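Local coordinates for protein TarM (Staphylococcus aureus subsp. aureus 21178, PDB 4X7R) that is a GT-B-type member of the group 1 glycosyltransferase family, with two parallel-sheet domains and a large antiparallel sheet inserted into the N-terminal one, at residues M6-D12 and I38-K44; Y67-F73 and L206-Y210; P175-R179 and K190-V195; K150-K154 and Q166-E171. The protein carries 1 engineered substitution. One frame throughout, in Å; residues are numbered along the deposited sequence.

Contact 1: M6-D12 and I38-K44; sequences MMVHELD and IVTFDYK. With SUS (2-deoxy-3,6-di-O-sulfo-2-(sulfoamino)-alpha-D-glucopyranose), chain C; BDP (beta-D-glucopyranuronic acid), chain B.
The His9 ring meets Asp42 across the contact: Asp42 CB is 3.6 Å from His9 CE1, and the side chains cross at about a right angle. Glu10 CB lies on one face of the imidazole, offset toward the rim, and SUS C4 sits over the centre of the opposite face. The edge carries oxygens: SUS O1S and BDP O6B both lie in the ring plane. CG anti to the backbone N (chi1 170°) carries the His9 ring to the sugar, where ND1 gives a 2.6 Å hydrogen bond to SUS O1S. The Phe41 ring meets Met7 CE and Val8 O obliquely.

The backbones are neighbouring parallel strands of the beta-alpha-beta unit that includes helix 17-31. Val39 N bonds to Met6 O, and Val8 N bonds to Val39 O at 3.1 Å. Past the strand ends, His9 O takes a 2.9 Å bond from Phe41 N and a weak one from Asp42 N. Val8 CG1 and Leu11 CD1 both pack on Ile38 CG2.

Lys44 closes the far end. Its NZ makes a 2.6 Å salt bridge to Glu10 OE1, on the anti lone pair. A second, to Asp42 OD2, comes on the syn side. The same nitrogen also bonds to Leu11 O from above the carbonyl plane. Asp42 OD1 is held by Tyr47 OH.

This is the strand-end region of the N-terminal sheet, and His9 and Phe41 line the glycan pocket. The lysine probably offsets the repulsion between the Glu10 and Asp42 carboxylates, while His9, next to Glu10, binds a sulfo oxygen of SUS.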
# COMPACT_ATOMS: atom_id res chain seq x y z
N MET A 6 8.14 8.90 7.99
CA MET A 6 7.85 7.50 7.73
C MET A 6 7.72 7.28 6.26
O MET A 6 6.83 7.82 5.63
CB MET A 6 6.60 7.06 8.51
CG MET A 6 6.69 7.43 9.96
SD MET A 6 5.33 6.90 11.04
CE MET A 6 3.89 7.29 10.08
N MET A 7 8.63 6.50 5.71
CA MET A 7 8.81 6.30 4.29
C MET A 7 8.21 5.08 3.69
O MET A 7 8.33 3.96 4.22
CB MET A 7 10.29 6.38 3.96
CG MET A 7 10.87 7.75 4.26
SD MET A 7 12.63 7.60 4.61
CE MET A 7 13.12 6.64 3.24
N VAL A 8 7.52 5.31 2.60
CA VAL A 8 6.85 4.28 1.79
C VAL A 8 6.86 4.73 0.32
O VAL A 8 7.02 5.92 0.03
CB VAL A 8 5.42 4.00 2.36
CG1 VAL A 8 4.45 5.18 2.12
CG2 VAL A 8 4.84 2.70 1.84
N HIS A 9 6.70 3.78 -0.61
CA HIS A 9 6.65 4.09 -2.03
C HIS A 9 5.59 5.15 -2.35
O HIS A 9 5.92 6.20 -2.91
CB HIS A 9 6.37 2.80 -2.81
CG HIS A 9 6.08 3.03 -4.25
ND1 HIS A 9 6.91 3.81 -5.04
CD2 HIS A 9 5.07 2.54 -5.02
CE1 HIS A 9 6.36 3.81 -6.24
NE2 HIS A 9 5.26 3.06 -6.29
N GLU A 10 4.32 4.89 -1.99
CA GLU A 10 3.17 5.74 -2.30
C GLU A 10 2.06 5.57 -1.28
O GLU A 10 2.08 4.62 -0.48
CB GLU A 10 2.57 5.32 -3.66
CG GLU A 10 1.83 3.98 -3.65
CD GLU A 10 1.06 3.62 -4.90
OE1 GLU A 10 0.27 4.46 -5.40
OE2 GLU A 10 1.19 2.46 -5.34
N LEU A 11 1.07 6.46 -1.36
CA LEU A 11 -0.18 6.41 -0.61
C LEU A 11 -1.29 6.39 -1.65
O LEU A 11 -1.21 7.08 -2.66
CB LEU A 11 -0.38 7.63 0.32
CG LEU A 11 0.49 7.73 1.57
CD1 LEU A 11 0.11 8.95 2.37
CD2 LEU A 11 0.40 6.45 2.44
N ASP A 12 -2.31 5.58 -1.41
CA ASP A 12 -3.49 5.46 -2.25
C ASP A 12 -4.69 5.01 -1.43
O ASP A 12 -4.51 4.56 -0.29
CB ASP A 12 -3.25 4.57 -3.50
CG ASP A 12 -3.99 5.11 -4.72
OD1 ASP A 12 -4.89 5.95 -4.55
OD2 ASP A 12 -3.65 4.70 -5.84
N ILE A 38 4.34 11.27 6.65
CA ILE A 38 4.62 10.25 5.65
C ILE A 38 5.38 10.84 4.48
O ILE A 38 5.02 11.91 4.00
CB ILE A 38 3.31 9.52 5.25
CG1 ILE A 38 2.64 8.86 6.54
CG2 ILE A 38 3.57 8.48 4.13
CD1 ILE A 38 1.29 8.15 6.36
N VAL A 39 6.47 10.18 4.05
CA VAL A 39 7.27 10.59 2.88
C VAL A 39 7.06 9.53 1.78
O VAL A 39 7.30 8.35 2.03
CB VAL A 39 8.77 10.75 3.20
CG1 VAL A 39 9.55 11.27 1.98
CG2 VAL A 39 8.98 11.64 4.43
N THR A 40 6.59 9.96 0.60
CA THR A 40 6.37 9.10 -0.57
C THR A 40 7.32 9.50 -1.71
O THR A 40 7.86 10.61 -1.69
CB THR A 40 4.91 9.02 -0.98
OG1 THR A 40 4.47 10.32 -1.42
CG2 THR A 40 4.01 8.47 0.12
N PHE A 41 7.53 8.59 -2.69
CA PHE A 41 8.48 8.80 -3.78
C PHE A 41 7.89 8.61 -5.17
O PHE A 41 8.57 8.86 -6.14
CB PHE A 41 9.74 7.91 -3.56
CG PHE A 41 10.38 8.10 -2.20
CD1 PHE A 41 11.22 9.18 -1.95
CD2 PHE A 41 10.13 7.20 -1.16
CE1 PHE A 41 11.80 9.37 -0.69
CE2 PHE A 41 10.69 7.40 0.11
CZ PHE A 41 11.52 8.49 0.34
N ASP A 42 6.62 8.22 -5.29
CA ASP A 42 6.03 8.03 -6.60
C ASP A 42 5.52 9.35 -7.18
O ASP A 42 5.38 10.36 -6.47
CB ASP A 42 4.85 7.03 -6.52
CG ASP A 42 3.69 7.60 -5.72
OD1 ASP A 42 3.94 8.21 -4.65
OD2 ASP A 42 2.53 7.42 -6.14
N TYR A 43 5.14 9.29 -8.45
CA TYR A 43 4.58 10.40 -9.18
C TYR A 43 3.11 10.14 -9.41
O TYR A 43 2.73 9.11 -9.96
CB TYR A 43 5.31 10.58 -10.54
CG TYR A 43 4.68 11.71 -11.33
CD1 TYR A 43 4.92 13.04 -11.00
CD2 TYR A 43 3.74 11.44 -12.33
CE1 TYR A 43 4.30 14.07 -11.70
CE2 TYR A 43 3.09 12.46 -13.01
CZ TYR A 43 3.39 13.78 -12.70
OH TYR A 43 2.71 14.78 -13.35
N LYS A 44 2.27 11.08 -9.01
CA LYS A 44 0.84 11.07 -9.31
C LYS A 44 0.52 12.48 -9.78
O LYS A 44 1.07 13.44 -9.24
CB LYS A 44 -0.02 10.73 -8.08
CG LYS A 44 -0.05 9.24 -7.73
CD LYS A 44 -1.16 8.94 -6.71
CE LYS A 44 -1.22 7.46 -6.37
NZ LYS A 44 -0.14 7.06 -5.44
N2 SUS C . 10.70 2.84 -6.31
C1 SUS C . 9.77 1.56 -8.20
S1 SUS C . 10.32 4.56 -6.45
C2 SUS C . 9.55 2.05 -6.78
S2 SUS C . 4.70 -0.68 -8.65
C3 SUS C . 9.28 0.84 -5.85
O3 SUS C . 8.96 1.30 -4.52
S3 SUS C . 9.92 0.97 -3.38
C4 SUS C . 8.16 -0.07 -6.37
O4 SUS C . 8.21 -1.23 -5.55
C5 SUS C . 8.42 -0.44 -7.88
O5 SUS C . 8.63 0.78 -8.65
C6 SUS C . 7.24 -1.11 -8.57
O6 SUS C . 6.14 -0.23 -8.47
O1S SUS C . 9.22 4.90 -5.45
O2S SUS C . 11.61 5.31 -6.15
O3S SUS C . 9.84 4.89 -7.86
O4S SUS C . 3.78 0.48 -8.22
O5S SUS C . 4.48 -1.03 -10.12
O6S SUS C . 4.41 -1.90 -7.77
O7S SUS C . 10.09 -0.53 -3.35
O8S SUS C . 9.37 1.44 -2.03
O9S SUS C . 11.27 1.63 -3.63
C1 BDP B . 6.88 -1.66 -5.25
C2 BDP B . 6.87 -3.21 -5.22
C3 BDP B . 5.50 -3.74 -4.78
C4 BDP B . 4.98 -2.99 -3.49
C5 BDP B . 5.10 -1.44 -3.69
C6 BDP B . 4.64 -0.64 -2.45
O2 BDP B . 7.18 -3.71 -6.52
O3 BDP B . 5.59 -5.16 -4.56
O4 BDP B . 3.60 -3.31 -3.34
O5 BDP B . 6.48 -1.10 -3.99
O6A BDP B . 5.38 -0.67 -1.44
O6B BDP B . 3.60 0.05 -2.58

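Contact 2: Y67-F73 and L206-Y210; sequences YNVFEYF and LCVYY
Val69 lies on the Tyr210 ring where two helices, 69-78 and 203-214, pack beside the edge strand 66-68 of the N-terminal parallel sheet. The short helical segments cross at 65°, with axes 10.9 Å apart.

The tight part is built round Tyr210. Val69 CA stands over the centre of its ring, 3.7 Å from the centroid, in a CH-pi contact. The ring gets there because its CG is anti to the backbone N (chi1 166°), which sends it across to the start of helix 69-78. The Tyr72 and Tyr210 side chains run past one another in opposite directions. Their ring planes are 51° apart, an oblique pairing, and Tyr72 CB touches Tyr210 CE1 at 3.5 Å.

The Leu206 and Tyr209 side is looser, and Tyr209 is partly exposed. Leu206 CD1 meets Phe73 CE2 at 3.8 Å, while Leu206 CD2 is 4.1 Å from Val69 CG2. Phe73 and Tyr209 touch at their ring edges, and Tyr72 CD2 lies over the centre of one Phe73 face.

Asn68 N-caps helix 69-78. Its OD1 takes a bond from Glu71 N in the carbonyl plane and a weak one from Phe70 N. Its ND2 bonds to Asp42 O and Thr40 OG1, so the cap ties the helix to strand 36-40 and the loop after it. At the far end of the Tyr210 ring, OH lies 3.2 Å from Tyr67 CB.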
# COMPACT_ATOMS: atom_id res chain seq x y z
N TYR A 67 4.68 14.21 2.56
CA TYR A 67 5.76 14.88 1.82
C TYR A 67 6.07 13.96 0.62
O TYR A 67 6.27 12.77 0.81
CB TYR A 67 7.01 15.02 2.67
CG TYR A 67 6.82 15.94 3.85
CD1 TYR A 67 6.80 17.33 3.68
CD2 TYR A 67 6.69 15.44 5.14
CE1 TYR A 67 6.66 18.19 4.77
CE2 TYR A 67 6.55 16.29 6.24
CZ TYR A 67 6.52 17.66 6.05
OH TYR A 67 6.39 18.50 7.12
N ASN A 68 6.03 14.48 -0.60
CA ASN A 68 6.32 13.71 -1.80
C ASN A 68 7.45 14.41 -2.60
O ASN A 68 7.46 15.63 -2.69
CB ASN A 68 5.05 13.51 -2.63
CG ASN A 68 5.30 12.81 -3.94
OD1 ASN A 68 5.55 13.44 -4.99
ND2 ASN A 68 5.28 11.48 -3.91
N VAL A 69 8.42 13.63 -3.11
CA VAL A 69 9.59 14.13 -3.85
C VAL A 69 9.21 15.01 -5.06
O VAL A 69 9.79 16.07 -5.22
CB VAL A 69 10.60 12.98 -4.23
CG1 VAL A 69 9.96 11.92 -5.13
CG2 VAL A 69 11.87 13.54 -4.87
N PHE A 70 8.25 14.57 -5.92
CA PHE A 70 7.81 15.35 -7.08
C PHE A 70 7.04 16.58 -6.65
O PHE A 70 7.30 17.65 -7.19
CB PHE A 70 7.05 14.50 -8.11
CG PHE A 70 7.93 13.40 -8.63
CD1 PHE A 70 9.05 13.68 -9.42
CD2 PHE A 70 7.75 12.08 -8.20
CE1 PHE A 70 9.92 12.67 -9.83
CE2 PHE A 70 8.61 11.06 -8.63
CZ PHE A 70 9.68 11.35 -9.44
N GLU A 71 6.18 16.45 -5.62
CA GLU A 71 5.40 17.57 -5.07
C GLU A 71 6.27 18.68 -4.52
O GLU A 71 5.94 19.84 -4.70
CB GLU A 71 4.41 17.10 -3.98
CG GLU A 71 3.29 16.24 -4.53
CD GLU A 71 2.27 16.95 -5.41
OE1 GLU A 71 1.93 18.12 -5.11
OE2 GLU A 71 1.78 16.32 -6.38
N TYR A 72 7.38 18.33 -3.86
CA TYR A 72 8.34 19.28 -3.30
C TYR A 72 8.93 20.18 -4.41
O TYR A 72 8.96 21.40 -4.27
CB TYR A 72 9.44 18.51 -2.57
CG TYR A 72 10.64 19.33 -2.16
CD1 TYR A 72 10.59 20.18 -1.05
CD2 TYR A 72 11.85 19.24 -2.85
CE1 TYR A 72 11.69 20.96 -0.68
CE2 TYR A 72 12.96 19.98 -2.47
CZ TYR A 72 12.88 20.84 -1.38
OH TYR A 72 13.98 21.58 -1.00
N PHE A 73 9.42 19.57 -5.53
CA PHE A 73 10.01 20.36 -6.61
C PHE A 73 8.93 21.06 -7.43
O PHE A 73 9.19 22.13 -7.97
CB PHE A 73 10.91 19.50 -7.50
CG PHE A 73 12.11 18.95 -6.78
CD1 PHE A 73 13.15 19.79 -6.38
CD2 PHE A 73 12.20 17.60 -6.46
CE1 PHE A 73 14.27 19.28 -5.73
CE2 PHE A 73 13.32 17.10 -5.79
CZ PHE A 73 14.35 17.94 -5.44
N LEU A 206 18.25 11.24 -6.59
CA LEU A 206 17.30 12.35 -6.43
C LEU A 206 16.61 12.22 -5.06
O LEU A 206 16.58 13.19 -4.28
CB LEU A 206 16.25 12.31 -7.58
CG LEU A 206 15.06 13.30 -7.45
CD1 LEU A 206 15.48 14.70 -7.75
CD2 LEU A 206 13.88 12.90 -8.34
N CYS A 207 16.08 11.01 -4.75
CA CYS A 207 15.40 10.73 -3.47
C CYS A 207 16.28 10.88 -2.26
O CYS A 207 15.82 11.41 -1.26
CB CYS A 207 14.70 9.39 -3.52
SG CYS A 207 13.35 9.34 -4.71
N VAL A 208 17.56 10.51 -2.38
CA VAL A 208 18.52 10.69 -1.29
C VAL A 208 18.74 12.19 -1.04
O VAL A 208 18.71 12.63 0.11
CB VAL A 208 19.84 9.92 -1.55
CG1 VAL A 208 20.98 10.42 -0.65
CG2 VAL A 208 19.63 8.42 -1.40
N TYR A 209 18.92 12.98 -2.12
CA TYR A 209 19.09 14.43 -2.01
C TYR A 209 17.88 15.04 -1.33
O TYR A 209 18.03 15.82 -0.40
CB TYR A 209 19.29 15.05 -3.41
CG TYR A 209 19.20 16.57 -3.43
CD1 TYR A 209 20.28 17.36 -3.05
CD2 TYR A 209 18.05 17.21 -3.91
CE1 TYR A 209 20.21 18.76 -3.12
CE2 TYR A 209 17.96 18.60 -3.94
CZ TYR A 209 19.05 19.37 -3.56
OH TYR A 209 18.92 20.74 -3.58
N TYR A 210 16.68 14.66 -1.79
CA TYR A 210 15.40 15.14 -1.29
C TYR A 210 15.26 14.97 0.23
O TYR A 210 14.93 15.93 0.93
CB TYR A 210 14.24 14.46 -2.05
CG TYR A 210 12.89 14.65 -1.39
CD1 TYR A 210 12.34 15.92 -1.22
CD2 TYR A 210 12.14 13.55 -0.98
CE1 TYR A 210 11.10 16.10 -0.62
CE2 TYR A 210 10.88 13.72 -0.40
CZ TYR A 210 10.37 14.99 -0.22
OH TYR A 210 9.13 15.19 0.31

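Contact 3: P175-R179 and K190-V195; sequences PYISR and KTYVLV
Ser178 and Tyr192 form a hydrogen-bonded pair between the antiparallel strands of a beta hairpin, 175-182 and 187-193. The axes of the short strand segments lie 4.6 Å apart at 164°. Tyr192 N gives Ser178 O a nearly straight bond of 2.7 Å. Ser178 N returns one of 3.0 Å to Tyr192 O, in the carbonyl plane. Arg179 and Thr191 make the next, non-hydrogen-bonded pair. The bond toward Pro175, from Leu194 N to Tyr176 O, is weak and bent.

Ile177, Arg179, Thr191 and Val193 share one face of the sheet. There Ile177 CG2 meets Thr191 CG2 at 3.8 Å, and Ile177 CG1 runs alongside Val193 CG2. On this side too, Val195 CG1 touches Tyr176 CB. This face turns to the helices: Val193 also packs on Phe73 and Leu206, and Arg179 on Phe70. Arg179 NE bonds to Gln166 OE1 on the next strand.

On the other face Ser178 OG sits at the edge of the Tyr192 ring, 3.5 Å from Tyr192 CB. The Leu194 side chain bends back over the first strand. Its CD1 comes 3.7 Å from Ser178 N, and its CD2 approaches the Pro175 ring. The hairpin thus adds to the long antiparallel sheet and meets the N-terminal helices through its Ile177 face.

Arg179 CG lies between the backbone N and the carbonyl carbon (chi1 71°), and the extended chain from there carries the guanidinium away from strand 187-193. A water bridges the two: it accepts from Arg179 NH1 at 2.8 Å and is also hydrogen-bonded to Thr191 OG1.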
# COMPACT_ATOMS: atom_id res chain seq x y z
N PRO A 175 7.91 23.11 -17.21
CA PRO A 175 8.68 21.89 -16.83
C PRO A 175 9.55 22.14 -15.62
O PRO A 175 10.16 23.21 -15.53
CB PRO A 175 9.54 21.60 -18.06
CG PRO A 175 9.61 22.92 -18.80
CD PRO A 175 8.39 23.70 -18.48
N TYR A 176 9.63 21.15 -14.68
CA TYR A 176 10.41 21.30 -13.45
C TYR A 176 11.42 20.18 -13.24
O TYR A 176 12.39 20.36 -12.50
CB TYR A 176 9.51 21.56 -12.20
CG TYR A 176 8.56 20.44 -11.84
CD1 TYR A 176 7.33 20.30 -12.48
CD2 TYR A 176 8.92 19.47 -10.90
CE1 TYR A 176 6.46 19.27 -12.16
CE2 TYR A 176 8.05 18.42 -10.59
CZ TYR A 176 6.83 18.31 -11.24
OH TYR A 176 5.95 17.31 -10.93
N ILE A 177 11.18 19.03 -13.89
CA ILE A 177 12.01 17.83 -13.88
C ILE A 177 11.94 17.20 -15.28
O ILE A 177 10.84 17.11 -15.85
CB ILE A 177 11.58 16.77 -12.78
CG1 ILE A 177 11.90 17.25 -11.38
CG2 ILE A 177 12.25 15.40 -13.02
CD1 ILE A 177 11.43 16.35 -10.28
N SER A 178 13.10 16.77 -15.82
CA SER A 178 13.25 16.04 -17.09
C SER A 178 14.16 14.87 -16.76
O SER A 178 15.04 15.02 -15.92
CB SER A 178 13.87 16.90 -18.19
OG SER A 178 15.19 17.29 -17.84
N ARG A 179 13.90 13.70 -17.33
CA ARG A 179 14.70 12.52 -16.98
C ARG A 179 14.71 11.47 -18.06
O ARG A 179 13.71 11.29 -18.78
CB ARG A 179 14.23 11.89 -15.65
CG ARG A 179 12.88 11.20 -15.71
CD ARG A 179 12.28 11.12 -14.33
NE ARG A 179 11.13 10.22 -14.33
CZ ARG A 179 10.67 9.60 -13.25
NH1 ARG A 179 11.26 9.78 -12.08
NH2 ARG A 179 9.63 8.79 -13.34
N LYS A 190 19.58 9.51 -15.77
CA LYS A 190 19.93 10.89 -15.43
C LYS A 190 18.67 11.74 -15.33
O LYS A 190 17.84 11.75 -16.25
CB LYS A 190 20.91 11.47 -16.47
CG LYS A 190 22.03 12.26 -15.86
CD LYS A 190 23.14 12.51 -16.88
CE LYS A 190 24.43 12.92 -16.21
NZ LYS A 190 25.46 13.35 -17.20
N THR A 191 18.49 12.40 -14.18
CA THR A 191 17.36 13.25 -13.87
C THR A 191 17.86 14.69 -13.67
O THR A 191 18.77 14.92 -12.88
CB THR A 191 16.64 12.74 -12.60
OG1 THR A 191 16.12 11.44 -12.87
CG2 THR A 191 15.50 13.68 -12.12
N TYR A 192 17.18 15.64 -14.32
CA TYR A 192 17.52 17.06 -14.21
C TYR A 192 16.38 17.80 -13.55
O TYR A 192 15.25 17.78 -14.04
CB TYR A 192 17.84 17.68 -15.58
CG TYR A 192 18.29 19.13 -15.54
CD1 TYR A 192 19.25 19.57 -14.63
CD2 TYR A 192 17.80 20.06 -16.47
CE1 TYR A 192 19.66 20.90 -14.60
CE2 TYR A 192 18.24 21.38 -16.47
CZ TYR A 192 19.15 21.81 -15.51
OH TYR A 192 19.62 23.10 -15.52
N VAL A 193 16.69 18.45 -12.45
CA VAL A 193 15.73 19.27 -11.74
C VAL A 193 16.00 20.69 -12.22
O VAL A 193 16.97 21.33 -11.81
CB VAL A 193 15.82 19.09 -10.19
CG1 VAL A 193 14.79 19.95 -9.47
CG2 VAL A 193 15.65 17.62 -9.80
N LEU A 194 15.17 21.12 -13.18
CA LEU A 194 15.25 22.44 -13.84
C LEU A 194 15.20 23.57 -12.86
O LEU A 194 15.97 24.50 -13.02
CB LEU A 194 14.14 22.60 -14.88
CG LEU A 194 14.30 21.82 -16.18
CD1 LEU A 194 13.90 20.35 -16.05
CD2 LEU A 194 13.45 22.43 -17.24
N VAL A 195 14.36 23.45 -11.79
CA VAL A 195 14.16 24.48 -10.76
C VAL A 195 15.38 24.89 -9.94
O VAL A 195 15.48 26.06 -9.61
CB VAL A 195 12.87 24.34 -9.92
CG1 VAL A 195 11.66 24.38 -10.82
CG2 VAL A 195 12.86 23.07 -9.06
O HOH W 1 13.69 10.73 -11.21

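Contact 4: K150-K154 and Q166-E171; sequences KVHMK and QVFYDE
A beta hairpin of the long antiparallel sheet, strands 150-157 and 163-169, brings Lys154 and Val167 together as a hydrogen-bonded pair. Lys154 N bonds to Val167 O at 2.9 Å, and Val167 N returns a bond to Lys154 O; both lie in the carbonyl plane. Met153 and Phe168 form the adjacent non-hydrogen-bonded pair. On the opposite side of strand 150-157, His152 and Met153 both face Ser145 in a classic beta bulge.

Met153 SD comes to the Phe168 ring edge, 3.7 Å from Phe168 CE1, in a Met-aromatic contact. The Phe168 ring also stacks with Tyr43 and meets Phe70 edge-to-face.

Tyr169 lies across the first strand. Its CG is anti to the carbonyl carbon (chi1 -60°), and the ring edge runs past the backbone of His152, Met153 and Lys154. Tyr169 CE1 reaches Lys154 CB at 3.5 Å, and Tyr169 OH lies 3.4 Å from Lys154 CD. Val151 CG2 packs obliquely on the same ring. Tyr169 N bonds to His152 O at 2.9 Å.

Beyond Tyr169 the second segment is a loop, joined by a water and a lysine. The water donates to both Val151 O and Asp170 O and so bridges two acceptors. At the exposed end Lys150 NZ makes a 2.9 Å salt bridge to Glu171 OE1, nearly along its C-O axis. The same NZ also bonds to Glu171 O at 3.0 Å, on a lone pair in the carbonyl plane.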
# COMPACT_ATOMS: atom_id res chain seq x y z
N LYS A 150 -5.09 20.51 -18.11
CA LYS A 150 -3.79 21.03 -17.74
C LYS A 150 -2.72 19.95 -17.91
O LYS A 150 -2.83 18.87 -17.33
CB LYS A 150 -3.79 21.58 -16.29
CG LYS A 150 -4.73 22.78 -16.08
CD LYS A 150 -4.30 23.66 -14.90
CE LYS A 150 -4.46 22.99 -13.55
NZ LYS A 150 -3.56 23.59 -12.53
N VAL A 151 -1.69 20.25 -18.72
CA VAL A 151 -0.57 19.32 -18.95
C VAL A 151 0.17 19.04 -17.62
O VAL A 151 0.38 19.94 -16.81
CB VAL A 151 0.35 19.85 -20.10
CG1 VAL A 151 1.00 21.19 -19.74
CG2 VAL A 151 1.40 18.82 -20.49
N HIS A 152 0.50 17.77 -17.36
CA HIS A 152 1.27 17.44 -16.17
C HIS A 152 2.52 16.65 -16.53
O HIS A 152 3.49 16.64 -15.78
CB HIS A 152 0.41 16.74 -15.08
CG HIS A 152 -0.03 15.33 -15.40
ND1 HIS A 152 0.71 14.24 -14.98
CD2 HIS A 152 -1.14 14.88 -16.04
CE1 HIS A 152 0.04 13.17 -15.39
NE2 HIS A 152 -1.08 13.50 -16.02
N MET A 153 2.52 16.03 -17.70
CA MET A 153 3.61 15.18 -18.13
C MET A 153 3.73 15.07 -19.64
O MET A 153 2.73 15.08 -20.35
CB MET A 153 3.42 13.76 -17.51
CG MET A 153 4.53 12.75 -17.83
SD MET A 153 4.33 11.13 -17.00
CE MET A 153 2.74 10.61 -17.60
N LYS A 154 4.96 14.93 -20.12
CA LYS A 154 5.30 14.65 -21.53
C LYS A 154 6.21 13.42 -21.51
O LYS A 154 7.17 13.37 -20.75
CB LYS A 154 5.99 15.85 -22.20
CG LYS A 154 6.42 15.62 -23.67
CD LYS A 154 7.27 16.79 -24.14
CE LYS A 154 8.45 16.40 -25.00
NZ LYS A 154 9.72 16.40 -24.22
N GLN A 166 11.02 11.46 -19.97
CA GLN A 166 9.86 12.09 -19.35
C GLN A 166 10.18 13.48 -18.90
O GLN A 166 11.29 13.74 -18.41
CB GLN A 166 9.31 11.34 -18.12
CG GLN A 166 8.96 9.90 -18.40
CD GLN A 166 8.50 9.27 -17.14
OE1 GLN A 166 9.15 9.37 -16.09
NE2 GLN A 166 7.36 8.62 -17.22
N VAL A 167 9.19 14.36 -19.03
CA VAL A 167 9.21 15.74 -18.55
C VAL A 167 7.96 15.92 -17.67
O VAL A 167 6.86 15.54 -18.08
CB VAL A 167 9.27 16.77 -19.71
CG1 VAL A 167 9.35 18.19 -19.18
CG2 VAL A 167 10.45 16.47 -20.65
N PHE A 168 8.13 16.48 -16.46
CA PHE A 168 7.02 16.79 -15.57
C PHE A 168 6.78 18.29 -15.57
O PHE A 168 7.75 19.05 -15.52
CB PHE A 168 7.31 16.28 -14.14
CG PHE A 168 7.48 14.78 -14.06
CD1 PHE A 168 6.57 13.93 -14.67
CD2 PHE A 168 8.50 14.22 -13.31
CE1 PHE A 168 6.71 12.53 -14.58
CE2 PHE A 168 8.62 12.83 -13.19
CZ PHE A 168 7.74 12.00 -13.85
N TYR A 169 5.49 18.70 -15.58
CA TYR A 169 5.08 20.10 -15.66
C TYR A 169 4.31 20.50 -14.43
O TYR A 169 3.47 19.72 -13.94
CB TYR A 169 4.23 20.36 -16.91
CG TYR A 169 4.94 20.06 -18.20
CD1 TYR A 169 4.96 18.77 -18.72
CD2 TYR A 169 5.56 21.07 -18.93
CE1 TYR A 169 5.62 18.48 -19.91
CE2 TYR A 169 6.21 20.80 -20.14
CZ TYR A 169 6.24 19.50 -20.62
OH TYR A 169 6.90 19.20 -21.78
N ASP A 170 4.60 21.71 -13.91
CA ASP A 170 3.97 22.23 -12.69
C ASP A 170 2.49 22.65 -12.91
O ASP A 170 1.94 22.45 -14.00
CB ASP A 170 4.85 23.33 -12.06
CG ASP A 170 4.96 24.62 -12.86
OD1 ASP A 170 4.04 24.92 -13.64
OD2 ASP A 170 5.90 25.40 -12.59
N GLU A 171 1.87 23.25 -11.87
CA GLU A 171 0.47 23.70 -11.92
C GLU A 171 0.19 24.79 -12.95
O GLU A 171 -0.96 24.91 -13.39
CB GLU A 171 -0.04 24.15 -10.53
CG GLU A 171 -0.11 23.01 -9.51
CD GLU A 171 -1.20 21.96 -9.66
OE1 GLU A 171 -2.18 22.18 -10.41
OE2 GLU A 171 -1.09 20.91 -8.98
O HOH W 2 -0.25 22.29 -15.79

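Contact 1 closes first along the chain. Contact 2 then opens, and the chain runs through contacts 4 and 3 before returning in helix 203-214. Contacts 1 and 2 have centres about 10 Å apart and share the N-terminal parallel sheet, through neighbouring strands 36-40 and 66-68. Contacts 4 and 3, about 11 Å apart, share the long antiparallel sheet, through strands 163-169 and 175-182. Tyr176 of contact 3 packs on Tyr169 and Asp170 of contact 4. Phe70 of contact 2 is shared by both hairpins, while Tyr43 of contact 1 bonds to His152. The antiparallel sheet is therefore packed against the N-terminal domain close to the glycan pocket.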